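Local coordinates for protein pyocyanin demethylase (Mycobacterium fortuitum subsp. fortuitum DSM 46621 = ATCC 6841, PDB 5K21) that demethylates the phenazine pyocyanin, acting as a tautomerizing demethylase, and so inhibits Pseudomonas aeruginosa biofilms, at residues Phe62-Glu75 against Ile85-Pro97. Residues are numbered along the deposited sequence; the frame is centred on the assembly and turned at random.
Sequences FTNVTPDNPMTYCE and IFARSLTPHTLAP. With 6QF (phenazin-1-ol), chain F.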
ATOM      1  N   PHE B  62       3.247 -11.794  -1.454  1.00 22.87           N
ATOM      2  CA  PHE B  62       2.681 -13.140  -1.432  1.00 26.27           C
ATOM      3  C   PHE B  62       2.104 -13.395  -0.038  1.00 25.49           C
ATOM      4  O   PHE B  62       2.832 -13.619   0.930  1.00 24.13           O
ATOM      5  CB  PHE B  62       3.755 -14.148  -1.836  1.00 29.03           C
ATOM      6  CG  PHE B  62       4.129 -14.070  -3.292  1.00 31.07           C
ATOM      7  CD1 PHE B  62       4.958 -13.056  -3.759  1.00 30.72           C
ATOM      8  CD2 PHE B  62       3.649 -15.004  -4.198  1.00 35.86           C
ATOM      9  CE1 PHE B  62       5.296 -12.960  -5.096  1.00 32.90           C
ATOM     10  CE2 PHE B  62       3.992 -14.922  -5.549  1.00 37.82           C
ATOM     11  CZ  PHE B  62       4.821 -13.889  -5.996  1.00 35.93           C
ATOM     12  N   THR B  63       0.782 -13.364   0.068  1.00 23.76           N
ATOM     13  CA  THR B  63       0.114 -13.510   1.352  1.00 24.83           C
ATOM     14  C   THR B  63      -0.184 -14.957   1.682  1.00 22.94           C
ATOM     15  O   THR B  63      -0.344 -15.298   2.852  1.00 23.27           O
ATOM     16  CB  THR B  63      -1.195 -12.704   1.344  1.00 27.52           C
ATOM     17  OG1 THR B  63      -1.998 -13.126   0.239  1.00 26.75           O
ATOM     18  CG2 THR B  63      -0.903 -11.226   1.200  1.00 24.62           C
ATOM     19  N   ASN B  64      -0.256 -15.818   0.679  1.00 25.99           N
ATOM     20  CA  ASN B  64      -0.599 -17.211   0.904  1.00 29.00           C
ATOM     21  C   ASN B  64      -0.084 -17.992  -0.291  1.00 30.84           C
ATOM     22  O   ASN B  64      -0.356 -17.623  -1.438  1.00 34.07           O
ATOM     23  CB  ASN B  64      -2.110 -17.396   1.074  1.00 33.60           C
ATOM     24  CG  ASN B  64      -2.458 -18.762   1.615  1.00 36.95           C
ATOM     25  OD1 ASN B  64      -2.475 -19.738   0.883  1.00 41.02           O
ATOM     26  ND2 ASN B  64      -2.657 -18.849   2.918  1.00 38.45           N
ATOM     27  N   VAL B  65       0.704 -19.024  -0.026  1.00 30.56           N
ATOM     28  CA  VAL B  65       1.273 -19.852  -1.079  1.00 33.48           C
ATOM     29  C   VAL B  65       0.959 -21.303  -0.754  1.00 36.88           C
ATOM     30  O   VAL B  65       1.361 -21.814   0.296  1.00 38.60           O
ATOM     31  CB  VAL B  65       2.792 -19.650  -1.232  1.00 33.93           C
ATOM     32  CG1 VAL B  65       3.340 -20.570  -2.335  1.00 35.96           C
ATOM     33  CG2 VAL B  65       3.118 -18.188  -1.563  1.00 30.00           C
ATOM     34  N   THR B  66       0.213 -21.944  -1.630  1.00 42.82           N
ATOM     35  CA  THR B  66       0.081 -23.390  -1.662  1.00 52.02           C
ATOM     36  C   THR B  66       0.427 -23.833  -3.071  1.00 64.50           C
ATOM     37  O   THR B  66       0.468 -23.009  -3.990  1.00 66.30           O
ATOM     38  CB  THR B  66      -1.338 -23.828  -1.281  1.00 49.38           C
ATOM     39  OG1 THR B  66      -2.270 -23.309  -2.234  1.00 51.02           O
ATOM     40  CG2 THR B  66      -1.694 -23.305   0.092  1.00 46.57           C
ATOM     41  N   PRO B  67       0.698 -25.121  -3.279  1.00 76.20           N
ATOM     42  CA  PRO B  67       1.030 -25.559  -4.642  1.00 84.35           C
ATOM     43  C   PRO B  67      -0.077 -25.252  -5.628  1.00 90.30           C
ATOM     44  O   PRO B  67       0.204 -25.078  -6.821  1.00 93.18           O
ATOM     45  CB  PRO B  67       1.258 -27.070  -4.498  1.00 87.10           C
ATOM     46  CG  PRO B  67       1.431 -27.328  -3.046  1.00 85.13           C
ATOM     47  CD  PRO B  67       0.766 -26.214  -2.297  1.00 80.62           C
ATOM     48  N   ASP B  68      -1.327 -25.148  -5.160  1.00 91.24           N
ATOM     49  CA  ASP B  68      -2.443 -24.891  -6.061  1.00 91.38           C
ATOM     50  C   ASP B  68      -2.624 -23.406  -6.367  1.00 87.67           C
ATOM     51  O   ASP B  68      -3.033 -23.053  -7.480  1.00 90.51           O
ATOM     52  CB  ASP B  68      -3.730 -25.453  -5.457  1.00 92.60           C
ATOM     53  N   ASN B  69      -2.318 -22.517  -5.418  1.00 78.95           N
ATOM     54  CA  ASN B  69      -2.660 -21.113  -5.609  1.00 69.44           C
ATOM     55  C   ASN B  69      -1.747 -20.196  -4.803  1.00 64.51           C
ATOM     56  O   ASN B  69      -1.865 -20.126  -3.571  1.00 64.47           O
ATOM     57  CB  ASN B  69      -4.118 -20.865  -5.216  1.00 66.43           C
ATOM     58  N   PRO B  70      -0.856 -19.451  -5.452  1.00 60.87           N
ATOM     59  CA  PRO B  70      -0.146 -18.382  -4.745  1.00 57.01           C
ATOM     60  C   PRO B  70      -0.915 -17.072  -4.817  1.00 52.19           C
ATOM     61  O   PRO B  70      -1.085 -16.514  -5.903  1.00 53.51           O
ATOM     62  CB  PRO B  70       1.189 -18.301  -5.490  1.00 57.00           C
ATOM     63  CG  PRO B  70       0.857 -18.702  -6.890  1.00 58.74           C
ATOM     64  CD  PRO B  70      -0.366 -19.605  -6.833  1.00 61.29           C
ATOM     65  N   MET B  71      -1.405 -16.596  -3.677  1.00 47.58           N
ATOM     66  CA  MET B  71      -2.164 -15.355  -3.595  1.00 44.41           C
ATOM     67  C   MET B  71      -1.226 -14.182  -3.365  1.00 34.60           C
ATOM     68  O   MET B  71      -0.314 -14.261  -2.533  1.00 30.35           O
ATOM     69  CB  MET B  71      -3.177 -15.408  -2.449  1.00 49.14           C
ATOM     70  CG  MET B  71      -4.329 -16.386  -2.630  1.00 60.29           C
ATOM     71  SD  MET B  71      -5.567 -15.839  -3.818  1.00 65.70           S
ATOM     72  CE  MET B  71      -6.109 -14.287  -3.110  1.00 66.90           C
ATOM     73  N   THR B  72      -1.459 -13.084  -4.089  1.00 30.06           N
ATOM     74  CA  THR B  72      -0.699 -11.859  -3.886  1.00 27.92           C
ATOM     75  C   THR B  72      -1.638 -10.704  -3.619  1.00 26.86           C
ATOM     76  O   THR B  72      -2.705 -10.583  -4.245  1.00 27.80           O
ATOM     77  CB  THR B  72       0.182 -11.419  -5.084  1.00 31.80           C
ATOM     78  OG1 THR B  72      -0.604 -11.338  -6.276  1.00 33.35           O
ATOM     79  CG2 THR B  72       1.372 -12.334  -5.279  1.00 34.04           C
ATOM     80  N   TYR B  73      -1.204  -9.857  -2.698  1.00 26.62           N
ATOM     81  CA  TYR B  73      -1.718  -8.511  -2.545  1.00 25.72           C
ATOM     82  C   TYR B  73      -0.835  -7.593  -3.382  1.00 22.65           C
ATOM     83  O   TYR B  73       0.378  -7.526  -3.154  1.00 20.85           O
ATOM     84  CB  TYR B  73      -1.717  -8.111  -1.073  1.00 28.36           C
ATOM     85  CG  TYR B  73      -1.855  -6.633  -0.861  1.00 33.13           C
ATOM     86  CD1 TYR B  73      -2.879  -5.926  -1.469  1.00 38.11           C
ATOM     87  CD2 TYR B  73      -0.972  -5.942  -0.046  1.00 35.46           C
ATOM     88  CE1 TYR B  73      -3.008  -4.567  -1.294  1.00 40.86           C
ATOM     89  CE2 TYR B  73      -1.100  -4.574   0.141  1.00 37.88           C
ATOM     90  CZ  TYR B  73      -2.125  -3.900  -0.481  1.00 41.17           C
ATOM     91  OH  TYR B  73      -2.272  -2.541  -0.307  1.00 48.89           O
ATOM     92  N   CYS B  74      -1.426  -6.936  -4.382  1.00 23.90           N
ATOM     93  CA  CYS B  74      -0.679  -6.073  -5.291  1.00 24.05           C
ATOM     94  C   CYS B  74      -1.213  -4.651  -5.245  1.00 24.09           C
ATOM     95  O   CYS B  74      -2.428  -4.422  -5.119  1.00 22.20           O
ATOM     96  CB  CYS B  74      -0.748  -6.559  -6.730  1.00 26.86           C
ATOM     97  SG  CYS B  74       0.023  -8.132  -7.011  1.00 31.15           S
ATOM     98  N   GLU B  75      -0.279  -3.714  -5.322  1.00 23.82           N
ATOM     99  CA  GLU B  75      -0.546  -2.290  -5.437  1.00 26.86           C
ATOM    100  C   GLU B  75       0.171  -1.774  -6.674  1.00 26.47           C
ATOM    101  O   GLU B  75       1.343  -2.097  -6.901  1.00 24.87           O
ATOM    102  CB  GLU B  75      -0.049  -1.512  -4.208  1.00 38.76           C
ATOM    103  CG  GLU B  75      -0.930  -1.563  -2.976  1.00 53.91           C
ATOM    104  CD  GLU B  75      -2.094  -0.569  -3.034  1.00 66.31           C
ATOM    105  OE1 GLU B  75      -2.278   0.111  -4.078  1.00 70.94           O
ATOM    106  OE2 GLU B  75      -2.808  -0.445  -2.016  1.00 69.46           O
ATOM    107  N   ILE B  85      -3.257   6.753 -12.032  1.00 23.42           N
ATOM    108  CA  ILE B  85      -4.318   5.805 -11.722  1.00 23.36           C
ATOM    109  C   ILE B  85      -3.777   4.816 -10.699  1.00 21.44           C
ATOM    110  O   ILE B  85      -2.677   4.280 -10.870  1.00 21.49           O
ATOM    111  CB  ILE B  85      -4.825   5.073 -12.977  1.00 23.21           C
ATOM    112  CG1 ILE B  85      -5.398   6.098 -13.957  1.00 23.00           C
ATOM    113  CG2 ILE B  85      -5.867   4.006 -12.610  1.00 24.38           C
ATOM    114  CD1 ILE B  85      -5.769   5.541 -15.317  1.00 26.58           C
ATOM    115  N   PHE B  86      -4.546   4.585  -9.644  1.00 22.96           N
ATOM    116  CA  PHE B  86      -4.181   3.697  -8.545  1.00 22.63           C
ATOM    117  C   PHE B  86      -5.044   2.449  -8.580  1.00 24.06           C
ATOM    118  O   PHE B  86      -6.259   2.538  -8.739  1.00 22.71           O
ATOM    119  CB  PHE B  86      -4.375   4.383  -7.199  1.00 21.80           C
ATOM    120  CG  PHE B  86      -3.752   5.735  -7.126  1.00 23.91           C
ATOM    121  CD1 PHE B  86      -2.487   5.949  -7.613  1.00 24.53           C
ATOM    122  CD2 PHE B  86      -4.452   6.793  -6.578  1.00 25.79           C
ATOM    123  CE1 PHE B  86      -1.915   7.200  -7.560  1.00 26.81           C
ATOM    124  CE2 PHE B  86      -3.905   8.046  -6.524  1.00 26.71           C
ATOM    125  CZ  PHE B  86      -2.636   8.258  -7.001  1.00 27.41           C
ATOM    126  N   ALA B  87      -4.418   1.287  -8.410  1.00 23.93           N
ATOM    127  CA  ALA B  87      -5.136   0.029  -8.440  1.00 22.47           C
ATOM    128  C   ALA B  87      -4.566  -0.920  -7.397  1.00 22.66           C
ATOM    129  O   ALA B  87      -3.397  -0.828  -7.009  1.00 21.59           O
ATOM    130  CB  ALA B  87      -5.055  -0.619  -9.821  1.00 23.42           C
ATOM    131  N   ARG B  88      -5.401  -1.863  -6.972  1.00 21.98           N
ATOM    132  CA  ARG B  88      -4.961  -2.863  -6.009  1.00 23.63           C
ATOM    133  C   ARG B  88      -5.739  -4.148  -6.238  1.00 24.50           C
ATOM    134  O   ARG B  88      -6.850  -4.139  -6.771  1.00 25.29           O
ATOM    135  CB  ARG B  88      -5.138  -2.390  -4.564  1.00 26.78           C
ATOM    136  CG  ARG B  88      -6.595  -2.187  -4.170  1.00 31.58           C
ATOM    137  CD  ARG B  88      -6.685  -1.554  -2.799  1.00 32.59           C
ATOM    138  NE  ARG B  88      -6.399  -2.498  -1.719  1.00 31.30           N
ATOM    139  CZ  ARG B  88      -6.006  -2.138  -0.506  1.00 30.98           C
ATOM    140  NH1 ARG B  88      -5.808  -0.852  -0.226  1.00 31.51           N
ATOM    141  NH2 ARG B  88      -5.794  -3.054   0.431  1.00 33.91           N
ATOM    142  N   SER B  89      -5.135  -5.262  -5.835  1.00 25.48           N
ATOM    143  CA  SER B  89      -5.747  -6.563  -6.021  1.00 27.09           C
ATOM    144  C   SER B  89      -5.320  -7.494  -4.895  1.00 28.46           C
ATOM    145  O   SER B  89      -4.280  -7.301  -4.253  1.00 26.81           O
ATOM    146  CB  SER B  89      -5.392  -7.192  -7.372  1.00 27.12           C
ATOM    147  OG  SER B  89      -3.985  -7.296  -7.561  1.00 30.10           O
ATOM    148  N   LEU B  90      -6.176  -8.483  -4.639  1.00 25.00           N
ATOM    149  CA  LEU B  90      -5.828  -9.652  -3.835  1.00 26.63           C
ATOM    150  C   LEU B  90      -6.324 -10.847  -4.642  1.00 32.11           C
ATOM    151  O   LEU B  90      -7.519 -11.166  -4.622  1.00 29.76           O
ATOM    152  CB  LEU B  90      -6.458  -9.599  -2.450  1.00 30.17           C
ATOM    153  CG  LEU B  90      -6.181 -10.831  -1.578  1.00 32.63           C
ATOM    154  CD1 LEU B  90      -4.709 -10.860  -1.177  1.00 29.45           C
ATOM    155  CD2 LEU B  90      -7.050 -10.850  -0.335  1.00 32.77           C
ATOM    156  N   THR B  91      -5.437 -11.468  -5.404  1.00 32.36           N
ATOM    157  CA  THR B  91      -5.867 -12.470  -6.379  1.00 35.49           C
ATOM    158  C   THR B  91      -4.788 -13.514  -6.477  1.00 36.86           C
ATOM    159  O   THR B  91      -3.644 -13.290  -6.066  1.00 37.38           O
ATOM    160  CB  THR B  91      -6.090 -11.856  -7.768  1.00 36.09           C
ATOM    161  OG1 THR B  91      -4.834 -11.376  -8.264  1.00 37.41           O
ATOM    162  CG2 THR B  91      -7.067 -10.696  -7.736  1.00 35.04           C
ATOM    163  N   PRO B  92      -5.091 -14.663  -7.071  1.00 40.28           N
ATOM    164  CA  PRO B  92      -4.021 -15.573  -7.469  1.00 44.74           C
ATOM    165  C   PRO B  92      -3.022 -14.859  -8.366  1.00 47.21           C
ATOM    166  O   PRO B  92      -3.382 -13.997  -9.169  1.00 43.67           O
ATOM    167  CB  PRO B  92      -4.762 -16.695  -8.205  1.00 46.79           C
ATOM    168  CG  PRO B  92      -6.152 -16.674  -7.623  1.00 46.41           C
ATOM    169  CD  PRO B  92      -6.431 -15.223  -7.337  1.00 43.94           C
ATOM    170  N   HIS B  93      -1.754 -15.208  -8.199  1.00 55.34           N
ATOM    171  CA  HIS B  93      -0.669 -14.601  -8.952  1.00 62.16           C
ATOM    172  C   HIS B  93      -0.140 -15.652  -9.922  1.00 61.41           C
ATOM    173  O   HIS B  93       0.911 -16.266  -9.723  1.00 65.17           O
ATOM    174  CB  HIS B  93       0.414 -14.085  -8.006  1.00 73.36           C
ATOM    175  CG  HIS B  93       1.423 -13.197  -8.665  1.00 81.29           C
ATOM    176  ND1 HIS B  93       2.650 -13.654  -9.098  1.00 86.15           N
ATOM    177  CD2 HIS B  93       1.388 -11.874  -8.958  1.00 82.48           C
ATOM    178  CE1 HIS B  93       3.325 -12.652  -9.631  1.00 87.02           C
ATOM    179  NE2 HIS B  93       2.582 -11.562  -9.559  1.00 84.65           N
ATOM    180  N   THR B  94      -0.939 -15.887 -10.957  1.00 55.81           N
ATOM    181  CA  THR B  94      -0.696 -16.881 -11.986  1.00 54.48           C
ATOM    182  C   THR B  94      -0.737 -16.187 -13.341  1.00 50.86           C
ATOM    183  O   THR B  94      -0.947 -14.979 -13.433  1.00 49.52           O
ATOM    184  CB  THR B  94      -1.741 -18.001 -11.917  1.00 56.20           C
ATOM    185  OG1 THR B  94      -3.002 -17.501 -12.380  1.00 52.57           O
ATOM    186  CG2 THR B  94      -1.899 -18.510 -10.496  1.00 56.79           C
ATOM    187  N   LEU B  95      -0.548 -16.959 -14.406  1.00 49.51           N
ATOM    188  CA  LEU B  95      -0.626 -16.394 -15.750  1.00 46.32           C
ATOM    189  C   LEU B  95      -2.054 -16.049 -16.174  1.00 41.36           C
ATOM    190  O   LEU B  95      -2.229 -15.365 -17.187  1.00 43.53           O
ATOM    191  CB  LEU B  95       0.031 -17.341 -16.753  1.00 50.55           C
ATOM    192  CG  LEU B  95       1.420 -17.821 -16.318  1.00 53.58           C
ATOM    193  CD1 LEU B  95       2.022 -18.759 -17.345  1.00 57.14           C
ATOM    194  CD2 LEU B  95       2.354 -16.639 -16.042  1.00 52.16           C
ATOM    195  N   ALA B  96      -3.067 -16.520 -15.457  1.00 37.41           N
ATOM    196  CA  ALA B  96      -4.440 -16.211 -15.820  1.00 38.84           C
ATOM    197  C   ALA B  96      -4.718 -14.713 -15.689  1.00 36.12           C
ATOM    198  O   ALA B  96      -4.111 -14.024 -14.868  1.00 33.29           O
ATOM    199  CB  ALA B  96      -5.421 -16.973 -14.936  1.00 40.00           C
ATOM    200  N   PRO B  97      -5.637 -14.182 -16.483  1.00 35.85           N
ATOM    201  CA  PRO B  97      -6.022 -12.784 -16.301  1.00 32.96           C
ATOM    202  C   PRO B  97      -6.526 -12.576 -14.883  1.00 30.04           C
ATOM    203  O   PRO B  97      -7.171 -13.449 -14.302  1.00 32.61           O
ATOM    204  CB  PRO B  97      -7.149 -12.578 -17.321  1.00 35.59           C
ATOM    205  CG  PRO B  97      -7.073 -13.719 -18.257  1.00 40.57           C
ATOM    206  CD  PRO B  97      -6.441 -14.856 -17.520  1.00 40.98           C
TER
HETATM  207  C4  6QF F 201       4.017  -8.245 -11.285  1.00 45.20           C
HETATM  208  C5  6QF F 201       5.115  -9.106 -10.797  1.00 43.94           C
HETATM  209  C6  6QF F 201       6.324  -9.180 -11.420  1.00 42.78           C
HETATM  210  C10 6QF F 201       2.124  -6.568 -12.369  1.00 46.56           C
HETATM  211  C13 6QF F 201      -0.137  -5.619 -12.261  1.00 45.29           C
HETATM  212  C15 6QF F 201       0.532  -7.195 -10.601  1.00 45.29           C
HETATM  213  C1  6QF F 201       6.570  -8.393 -12.593  1.00 44.14           C
HETATM  214  C2  6QF F 201       5.608  -7.591 -13.077  1.00 45.19           C
HETATM  215  C3  6QF F 201       4.287  -7.459 -12.469  1.00 45.19           C
HETATM  216  N7  6QF F 201       3.336  -6.647 -12.982  1.00 47.46           N
HETATM  217  N8  6QF F 201       2.803  -8.176 -10.673  1.00 45.21           N
HETATM  218  C9  6QF F 201       1.850  -7.342 -11.193  1.00 46.45           C
HETATM  219  C11 6QF F 201       1.056  -5.709 -12.857  1.00 45.34           C
HETATM  220  C14 6QF F 201      -0.411  -6.387 -11.094  1.00 45.35           C
HETATM  221  O19 6QF F 201       4.856  -9.835  -9.694  1.00 42.32           O
HETATM  222  O   HOH W   1      -2.963  -9.825  -7.069  1.00 35.44           O
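Water 1 is gripped by three hydroxyls: its oxygen lies 2.7 Å from Thr-91 OG1 and also bonds Thr-72 OG1 and Ser-89 OG, joining both strands. Four backbone bonds tie the pairs Thr-72/Thr-91 and Cys-74/Ser-89, the straightest being Thr-72 N to Thr-91 O (175° at the hydrogen). Past the strand end, His-93 N donates to Pro-70 O at 2.7 Å. A chi1 of -168° turns the poorly ordered His-93 imidazole away from its backbone N, obliquely alongside Thr-72, whose CG2 packs on His-93 CB and over the Phe-62 ring centre. Strands 70-80 and 83-92 form a hairpin of the closed allene oxide cyclase-like antiparallel barrel, their Thr-72, Cys-74, Ser-89 and Thr-91 face toward its pocket. There His-93 NE2 donates to O19 of phenazin-1-ol at 2.9 Å, and Cys-74 SG, disulfide-bonded to Cys-60, lies 3.7 Å from ligand C15. The edge of Phe-62 meets the imidazole face, planes 70° apart. On the other face, Tyr-73 OH donates to Glu-75 OE2 and lies over one side of the Arg-88 guanidinium, toward its rim. Glu-75 OE2 and Arg-88 NH1, 3.5 Å apart, form a salt bridge of charge alone, the oxygen well out of plane; Arg-88 NH2 hydrogen-bonds Thr-77 OG1 of a neighbouring subunit.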